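Local coordinates for putative esterase (PDB 2RAU), which probably acts as a lipase or esterase of the alpha/beta-hydrolase superfamily and carries bound calcium, at residues A[121-124]-A[125-129]. Numbering follows the deposited sequence.
Sequences WGWS and TWISD
W126 reaches back from the first turn of helix 123-141 to meet W121 in the loop before it. CB of W126 lies 3.7 Å from the carbonyl O of G122, and CE3 of the same residue still passes close to that oxygen. Farther out, W126 CZ3 comes to 3.6 Å from CB of W121, and at the tip W126 CH2 is 3.7 Å from CE3 of W121. The two indoles meet obliquely, their planes at 49°, with CD2 of W121 at the edge of the W126 ring. A chi1 of -109°, off the staggered positions, swings the W126 indole into this place. Such broad, flat side chains suit a buried junction between loop and helix.

G122, compact at the N-cap, starts the helical ladder: W126 N donates to G122 O over 3.0 Å, nearly straight at 171°. The next rungs run from I127 N to W123 O and from S128 N to S124 O. A water accepts from T125 N and, weakly, from G122 N, while the short hydroxyl of T125, well placed at a helix start, hydrogen-bonds through OG1 to N120 O. S128, short enough to fold back, donates from OG to T125 O at 2.7 Å, an oxygen that also accepts from D129 N. Elsewhere, apolar, branched I127 suits the buried side, its CG1 at the W123 ring edge, 4.1 Å from CE3.

Beyond this turn, W123 and I127 pack on helix 153-169, whose start overlaps the putative nucleophile elbow; W121 and W126 touch P277 of strand 275-277, and L280 of helix 278-282 meets W123 and W126.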
# COMPACT_ATOMS: atom_id res chain seq x y z
N TRP A 121 16.12 7.45 3.85
CA TRP A 121 14.77 7.22 3.30
C TRP A 121 13.73 7.42 4.39
O TRP A 121 13.12 6.46 4.86
CB TRP A 121 14.71 5.81 2.72
CG TRP A 121 15.39 5.67 1.39
CD1 TRP A 121 16.23 6.56 0.78
CD2 TRP A 121 15.32 4.54 0.53
NE1 TRP A 121 16.65 6.05 -0.42
CE2 TRP A 121 16.11 4.81 -0.59
CE3 TRP A 121 14.63 3.33 0.59
CZ2 TRP A 121 16.23 3.93 -1.65
CZ3 TRP A 121 14.76 2.43 -0.45
CH2 TRP A 121 15.55 2.74 -1.56
N GLY A 122 13.56 8.68 4.78
CA GLY A 122 12.63 9.12 5.80
C GLY A 122 11.46 9.86 5.20
O GLY A 122 11.21 9.79 4.01
N TRP A 123 10.77 10.61 6.04
CA TRP A 123 9.56 11.32 5.66
C TRP A 123 9.77 12.41 4.63
O TRP A 123 8.96 12.59 3.72
CB TRP A 123 8.85 11.87 6.92
CG TRP A 123 8.08 10.83 7.56
CD1 TRP A 123 8.33 10.22 8.77
CD2 TRP A 123 6.96 10.16 6.99
NE1 TRP A 123 7.39 9.25 9.00
CE2 TRP A 123 6.55 9.19 7.91
CE3 TRP A 123 6.24 10.32 5.81
CZ2 TRP A 123 5.43 8.38 7.68
CZ3 TRP A 123 5.17 9.49 5.57
CH2 TRP A 123 4.75 8.56 6.50
N SER A 124 10.82 13.20 4.74
CA SER A 124 11.03 14.23 3.71
C SER A 124 11.28 13.59 2.34
O SER A 124 10.79 14.08 1.31
CB SER A 124 12.10 15.27 4.12
OG SER A 124 13.34 14.67 4.24
N THR A 125 11.98 12.47 2.30
CA THR A 125 12.18 11.76 1.05
C THR A 125 10.86 11.24 0.47
O THR A 125 10.55 11.49 -0.68
CB THR A 125 13.21 10.61 1.21
OG1 THR A 125 14.47 11.18 1.57
CG2 THR A 125 13.35 9.76 -0.07
N TRP A 126 10.10 10.51 1.28
CA TRP A 126 8.83 9.93 0.85
C TRP A 126 7.85 11.02 0.43
O TRP A 126 7.20 10.88 -0.58
CB TRP A 126 8.24 9.04 1.99
CG TRP A 126 8.28 7.56 1.71
CD1 TRP A 126 7.22 6.69 1.71
CD2 TRP A 126 9.43 6.78 1.35
NE1 TRP A 126 7.65 5.42 1.39
CE2 TRP A 126 9.00 5.44 1.19
CE3 TRP A 126 10.79 7.07 1.18
CZ2 TRP A 126 9.85 4.42 0.83
CZ3 TRP A 126 11.64 6.05 0.81
CH2 TRP A 126 11.18 4.75 0.66
N ILE A 127 7.74 12.07 1.26
CA ILE A 127 6.86 13.20 0.95
C ILE A 127 7.29 13.88 -0.37
O ILE A 127 6.42 14.14 -1.22
CB ILE A 127 6.70 14.16 2.12
CG1 ILE A 127 5.88 13.44 3.23
CG2 ILE A 127 5.97 15.47 1.66
CD1 ILE A 127 5.83 14.19 4.52
N SER A 128 8.59 14.02 -0.61
CA SER A 128 9.07 14.64 -1.85
C SER A 128 8.68 13.78 -3.07
O SER A 128 8.35 14.31 -4.13
CB SER A 128 10.57 14.92 -1.82
OG SER A 128 11.36 13.73 -1.96
N ASP A 129 8.71 12.47 -2.90
CA ASP A 129 8.38 11.56 -3.97
C ASP A 129 6.88 11.60 -4.26
O ASP A 129 6.47 11.60 -5.42
CB ASP A 129 8.79 10.13 -3.60
CG ASP A 129 10.31 9.93 -3.52
OD1 ASP A 129 11.03 10.78 -4.01
OD2 ASP A 129 10.78 8.90 -2.97
O HOH W 1 13.90 11.72 4.54